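Local coordinates for protein exocyst complex component EXO70 (Saccharomyces cerevisiae, PDB 2B1E) that serves as a subunit of the exocyst complex, which tethers secretory vesicles to sites of exocytosis, and plays a role in assembling that complex, at residues Q118-L123 with K195-D200; I138-L143 with K209-S214. All blocks are in the same frame, centred on the assembly; numbering follows the deposited sequence.

Contact 1: residues Q118-L123 with K195-D200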
loop_
_atom_site.group_PDB
_atom_site.type_symbol
_atom_site.label_atom_id
_atom_site.label_comp_id
_atom_site.label_asym_id
_atom_site.label_seq_id
_atom_site.Cartn_x
_atom_site.Cartn_y
_atom_site.Cartn_z
ATOM N N GLN A 118 -6.373 -7.698 -44.092
ATOM C CA GLN A 118 -7.366 -7.502 -45.137
ATOM C C GLN A 118 -8.708 -7.040 -44.553
ATOM O O GLN A 118 -9.408 -6.238 -45.171
ATOM C CB GLN A 118 -7.544 -8.784 -45.958
ATOM C CG GLN A 118 -6.256 -9.276 -46.612
ATOM C CD GLN A 118 -5.487 -10.287 -45.750
ATOM O OE1 GLN A 118 -5.575 -10.277 -44.518
ATOM N NE2 GLN A 118 -4.717 -11.155 -46.405
ATOM N N GLN A 119 -9.068 -7.540 -43.372
ATOM C CA GLN A 119 -10.325 -7.130 -42.746
ATOM C C GLN A 119 -10.199 -5.659 -42.327
ATOM O O GLN A 119 -11.130 -4.877 -42.501
ATOM C CB GLN A 119 -10.650 -8.000 -41.521
ATOM C CG GLN A 119 -10.988 -9.465 -41.843
ATOM C CD GLN A 119 -11.254 -10.279 -40.593
ATOM O OE1 GLN A 119 -10.503 -10.191 -39.616
ATOM N NE2 GLN A 119 -12.319 -11.082 -40.613
ATOM N N LEU A 120 -9.042 -5.285 -41.782
ATOM C CA LEU A 120 -8.814 -3.901 -41.374
ATOM C C LEU A 120 -8.972 -3.016 -42.610
ATOM O O LEU A 120 -9.565 -1.931 -42.547
ATOM C CB LEU A 120 -7.412 -3.746 -40.767
ATOM C CG LEU A 120 -7.196 -4.456 -39.424
ATOM C CD1 LEU A 120 -5.728 -4.438 -39.052
ATOM C CD2 LEU A 120 -8.034 -3.779 -38.342
ATOM N N GLY A 121 -8.453 -3.499 -43.736
ATOM C CA GLY A 121 -8.568 -2.758 -44.977
ATOM C C GLY A 121 -10.023 -2.502 -45.338
ATOM O O GLY A 121 -10.400 -1.372 -45.658
ATOM N N ALA A 122 -10.837 -3.556 -45.292
ATOM C CA ALA A 122 -12.261 -3.459 -45.607
ATOM C C ALA A 122 -13.002 -2.541 -44.634
ATOM O O ALA A 122 -13.858 -1.752 -45.037
ATOM C CB ALA A 122 -12.903 -4.860 -45.590
ATOM N N LEU A 123 -12.695 -2.670 -43.349
ATOM C CA LEU A 123 -13.333 -1.839 -42.343
ATOM C C LEU A 123 -13.038 -0.369 -42.640
ATOM O O LEU A 123 -13.950 0.466 -42.656
ATOM C CB LEU A 123 -12.831 -2.222 -40.946
ATOM C CG LEU A 123 -13.326 -3.577 -40.421
ATOM C CD1 LEU A 123 -12.508 -4.006 -39.213
ATOM C CD2 LEU A 123 -14.824 -3.487 -40.082
ATOM N N LYS A 195 -6.668 0.848 -28.823
ATOM C CA LYS A 195 -5.841 1.958 -29.284
ATOM C C LYS A 195 -5.184 1.578 -30.617
ATOM O O LYS A 195 -5.109 2.398 -31.540
ATOM C CB LYS A 195 -4.763 2.281 -28.249
ATOM C CG LYS A 195 -3.733 3.296 -28.724
ATOM C CD LYS A 195 -4.353 4.649 -29.036
ATOM C CE LYS A 195 -3.268 5.643 -29.442
ATOM N NZ LYS A 195 -2.133 5.645 -28.454
ATOM N N SER A 196 -4.708 0.339 -30.719
ATOM C CA SER A 196 -4.072 -0.114 -31.956
ATOM C C SER A 196 -5.116 -0.160 -33.073
ATOM O O SER A 196 -4.836 0.216 -34.210
ATOM C CB SER A 196 -3.446 -1.508 -31.779
ATOM O OG SER A 196 -2.462 -1.515 -30.765
ATOM N N LEU A 197 -6.321 -0.615 -32.738
ATOM C CA LEU A 197 -7.406 -0.711 -33.716
ATOM C C LEU A 197 -7.756 0.646 -34.305
ATOM O O LEU A 197 -7.765 0.813 -35.524
ATOM C CB LEU A 197 -8.662 -1.317 -33.083
ATOM C CG LEU A 197 -9.817 -1.557 -34.070
ATOM C CD1 LEU A 197 -9.376 -2.562 -35.124
ATOM C CD2 LEU A 197 -11.044 -2.074 -33.342
ATOM N N VAL A 198 -8.051 1.618 -33.445
ATOM C CA VAL A 198 -8.391 2.945 -33.938
ATOM C C VAL A 198 -7.234 3.503 -34.769
ATOM O O VAL A 198 -7.454 4.102 -35.817
ATOM C CB VAL A 198 -8.716 3.924 -32.778
ATOM C CG1 VAL A 198 -8.795 5.347 -33.309
ATOM C CG2 VAL A 198 -10.048 3.541 -32.137
ATOM N N ASP A 199 -6.005 3.313 -34.301
ATOM C CA ASP A 199 -4.850 3.798 -35.047
ATOM C C ASP A 199 -4.767 3.079 -36.391
ATOM O O ASP A 199 -4.368 3.672 -37.393
ATOM C CB ASP A 199 -3.553 3.565 -34.268
ATOM C CG ASP A 199 -3.356 4.571 -33.149
ATOM O OD1 ASP A 199 -4.146 5.538 -33.074
ATOM O OD2 ASP A 199 -2.410 4.396 -32.353
ATOM N N ASP A 200 -5.141 1.799 -36.412
ATOM C CA ASP A 200 -5.092 1.032 -37.654
ATOM C C ASP A 200 -6.215 1.412 -38.618
ATOM O O ASP A 200 -6.027 1.421 -39.833
ATOM C CB ASP A 200 -5.198 -0.484 -37.382
ATOM C CG ASP A 200 -3.861 -1.126 -37.016
ATOM O OD1 ASP A 200 -2.796 -0.494 -37.196
ATOM O OD2 ASP A 200 -3.882 -2.290 -36.559
#

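Contact 2: residues I138-L143 with K209-S214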
loop_
_atom_site.group_PDB
_atom_site.type_symbol
_atom_site.label_atom_id
_atom_site.label_comp_id
_atom_site.label_asym_id
_atom_site.label_seq_id
_atom_site.Cartn_x
_atom_site.Cartn_y
_atom_site.Cartn_z
ATOM N N ILE A 138 -22.956 8.069 -38.069
ATOM C CA ILE A 138 -23.730 6.834 -38.134
ATOM C C ILE A 138 -22.850 5.576 -38.148
ATOM O O ILE A 138 -23.054 4.652 -37.357
ATOM C CB ILE A 138 -24.639 6.842 -39.394
ATOM C CG1 ILE A 138 -25.509 8.104 -39.391
ATOM C CG2 ILE A 138 -25.522 5.607 -39.420
ATOM C CD1 ILE A 138 -26.203 8.390 -40.707
ATOM N N ILE A 139 -21.864 5.532 -39.037
ATOM C CA ILE A 139 -21.004 4.353 -39.094
ATOM C C ILE A 139 -20.090 4.315 -37.867
ATOM O O ILE A 139 -19.680 3.243 -37.413
ATOM C CB ILE A 139 -20.181 4.316 -40.423
ATOM C CG1 ILE A 139 -19.524 2.947 -40.586
ATOM C CG2 ILE A 139 -19.138 5.408 -40.443
ATOM C CD1 ILE A 139 -20.514 1.822 -40.748
ATOM N N GLN A 140 -19.792 5.480 -37.304
ATOM C CA GLN A 140 -18.949 5.530 -36.114
ATOM C C GLN A 140 -19.699 4.910 -34.924
ATOM O O GLN A 140 -19.115 4.145 -34.155
ATOM C CB GLN A 140 -18.552 6.975 -35.799
ATOM C CG GLN A 140 -17.570 7.106 -34.649
ATOM C CD GLN A 140 -17.151 8.542 -34.418
ATOM O OE1 GLN A 140 -16.727 9.229 -35.347
ATOM N NE2 GLN A 140 -17.262 9.004 -33.173
ATOM N N ASP A 141 -20.988 5.235 -34.783
ATOM C CA ASP A 141 -21.805 4.674 -33.700
ATOM C C ASP A 141 -21.904 3.149 -33.822
ATOM O O ASP A 141 -21.925 2.439 -32.814
ATOM C CB ASP A 141 -23.212 5.280 -33.691
ATOM C CG ASP A 141 -23.219 6.760 -33.306
ATOM O OD1 ASP A 141 -22.360 7.189 -32.503
ATOM O OD2 ASP A 141 -24.104 7.489 -33.801
ATOM N N ILE A 142 -21.962 2.648 -35.052
ATOM C CA ILE A 142 -22.013 1.206 -35.292
ATOM C C ILE A 142 -20.683 0.582 -34.869
ATOM O O ILE A 142 -20.659 -0.443 -34.177
ATOM C CB ILE A 142 -22.294 0.891 -36.791
ATOM C CG1 ILE A 142 -23.760 1.176 -37.106
ATOM C CG2 ILE A 142 -21.993 -0.588 -37.101
ATOM C CD1 ILE A 142 -24.078 1.265 -38.582
ATOM N N LEU A 143 -19.575 1.202 -35.277
ATOM C CA LEU A 143 -18.257 0.704 -34.898
ATOM C C LEU A 143 -18.170 0.640 -33.374
ATOM O O LEU A 143 -17.897 -0.412 -32.797
ATOM C CB LEU A 143 -17.150 1.622 -35.420
ATOM C CG LEU A 143 -15.715 1.309 -34.957
ATOM C CD1 LEU A 143 -15.316 -0.097 -35.390
ATOM C CD2 LEU A 143 -14.734 2.335 -35.548
ATOM N N LYS A 209 -10.392 10.367 -33.820
ATOM C CA LYS A 209 -9.748 9.212 -33.201
ATOM C C LYS A 209 -9.902 9.138 -31.686
ATOM O O LYS A 209 -10.425 8.151 -31.158
ATOM C CB LYS A 209 -8.261 9.162 -33.572
ATOM C CG LYS A 209 -7.997 8.721 -35.000
ATOM C CD LYS A 209 -6.517 8.822 -35.359
ATOM C CE LYS A 209 -5.668 7.851 -34.570
ATOM N NZ LYS A 209 -4.221 7.993 -34.905
ATOM N N PRO A 210 -9.447 10.172 -30.956
ATOM C CA PRO A 210 -9.606 10.078 -29.503
ATOM C C PRO A 210 -11.062 9.952 -29.063
ATOM O O PRO A 210 -11.357 9.285 -28.078
ATOM C CB PRO A 210 -8.924 11.352 -28.988
ATOM C CG PRO A 210 -8.995 12.288 -30.138
ATOM C CD PRO A 210 -8.738 11.407 -31.331
ATOM N N HIS A 211 -11.970 10.573 -29.807
ATOM C CA HIS A 211 -13.388 10.505 -29.476
ATOM C C HIS A 211 -13.902 9.068 -29.618
ATOM O O HIS A 211 -14.578 8.550 -28.729
ATOM C CB HIS A 211 -14.178 11.452 -30.383
ATOM C CG HIS A 211 -15.657 11.437 -30.140
ATOM N ND1 HIS A 211 -16.212 11.691 -28.905
ATOM C CD2 HIS A 211 -16.694 11.214 -30.981
ATOM C CE1 HIS A 211 -17.529 11.626 -28.994
ATOM N NE2 HIS A 211 -17.848 11.338 -30.244
ATOM N N VAL A 212 -13.562 8.429 -30.734
ATOM C CA VAL A 212 -13.973 7.056 -31.000
ATOM C C VAL A 212 -13.468 6.144 -29.892
ATOM O O VAL A 212 -14.242 5.399 -29.293
ATOM C CB VAL A 212 -13.417 6.558 -32.366
ATOM C CG1 VAL A 212 -13.710 5.084 -32.553
ATOM C CG2 VAL A 212 -14.047 7.350 -33.505
ATOM N N LEU A 213 -12.171 6.214 -29.616
ATOM C CA LEU A 213 -11.570 5.390 -28.574
ATOM C C LEU A 213 -12.237 5.648 -27.222
ATOM O O LEU A 213 -12.462 4.720 -26.451
ATOM C CB LEU A 213 -10.063 5.662 -28.481
ATOM C CG LEU A 213 -9.293 4.811 -27.466
ATOM C CD1 LEU A 213 -9.384 3.330 -27.850
ATOM C CD2 LEU A 213 -7.838 5.259 -27.420
ATOM N N SER A 214 -12.556 6.907 -26.935
ATOM C CA SER A 214 -13.207 7.252 -25.674
ATOM C C SER A 214 -14.562 6.552 -25.546
ATOM O O SER A 214 -14.849 5.906 -24.539
ATOM C CB SER A 214 -13.402 8.767 -25.568
ATOM O OG SER A 214 -14.179 9.105 -24.426
#

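Contact 1: residues Q118-L123 with K195-D200
A small, largely apolar helix-to-helix contact joins the start of helix 117-132 to the C-terminal end of helix 180-201, well away from the centre of this elongated chain. Leu120 carries it from one side, Leu197 and Asp200 from the other. Leu120 and Asp200 are the closest pair of residues along the backbones, with CA of Leu120 lying 7.2 Å from CA of Asp200. The first torsion of Leu120 (chi1 -68°) sets CG opposite the carbonyl carbon and directs the fork of the side chain at the facing helix, where its two methyls part company. CD2 of Leu120 meets CD1 of Leu197 at 3.7 Å, methyl against methyl, the two leucines lying aslant to each other. Leu197 leaves its helix at the flank of the contact, and it is the far end of the side chain that reaches across. The other branch, CD1 of Leu120, rests 3.8 Å from OD2 of Asp200, a van der Waals approach of a methyl to a carboxylate oxygen. That oxygen finds its polar partner elsewhere, in a hydrogen bond with the hydroxyl of Tyr114. No hydrogen bond links the two segments, and they bury just 130 Å² between them. Tyr114 and Tyr115, in the loop leading into helix 117-132, pack on both Leu120 and Leu197 and so broaden the apolar patch, while Leu201 adds to it from the end of helix 180-201. The carboxylate of Asp200 lies at the exposed margin, whereas both leucines are buried. Contacts of this kind, between helices from different parts of the sequence, are the packing of an all-alpha chain, here the elongated Exo70 rod built of helical bundles.

Contact 2: residues I138-L143 with K209-S214
Gln140 sends its side chain straight out from helix 136-155, with CG anti to the backbone N (chi1 -175°) and the chain still extended beyond CG, which carries the amide over to Val212 and His211 on helix 209-233. The two segments belong to neighbouring helices of the Exo70 helical rod and run broadly in the same direction, their axes 10.6 Å apart at closest approach and inclined by 39°. Opposite the middle of the glutamine stands Val212, whose CG2 approaches CD of Gln140 to 3.4 Å and also lies against CG and both ends of the amide. One methyl thus sits against the end of the glutamine, nearest to CD. The second branch of the valine, CG1, faces the next turn of helix 136-155, where it lies 4.2 Å from CD2 of Leu143, the two side chains crossing nearly at right angles. Gln140, Leu143 and Val212 are all buried, and NE2 of Gln140 gives a hydrogen bond to OE1 of Gln215, one turn on from His211 in helix 209-233. Leu94 of helix 66-94 and Tyr202 also pack on Leu143, so that a third helix borders the contact. At the exposed border is His211, whose ring is turned 68° from the plane of the glutamine amide. NE2 of Gln140 approaches that ring obliquely, coming to 3.2 Å from CD2 of His211.

How the contacts relate
Contacts 1 and 2 lie side by side in the same part of the rod, their centres 13 Å apart. Their segments alternate along the chain: helix 117-132 is followed by helix 136-155, and helix 180-201 by helix 209-233, each contact taking one helix from each pair. The second segments, 195-200 and 209-214, touch directly. A salt bridge joins OD1 of Asp199 to NZ of Lys209 at 3.1 Å. Farther along the same interface, CG2 of Val198 packs 4.0 Å from CG1 of Val212, so the valine of contact 2 also bears on the helix that supplies Leu197 and Asp200 to contact 1.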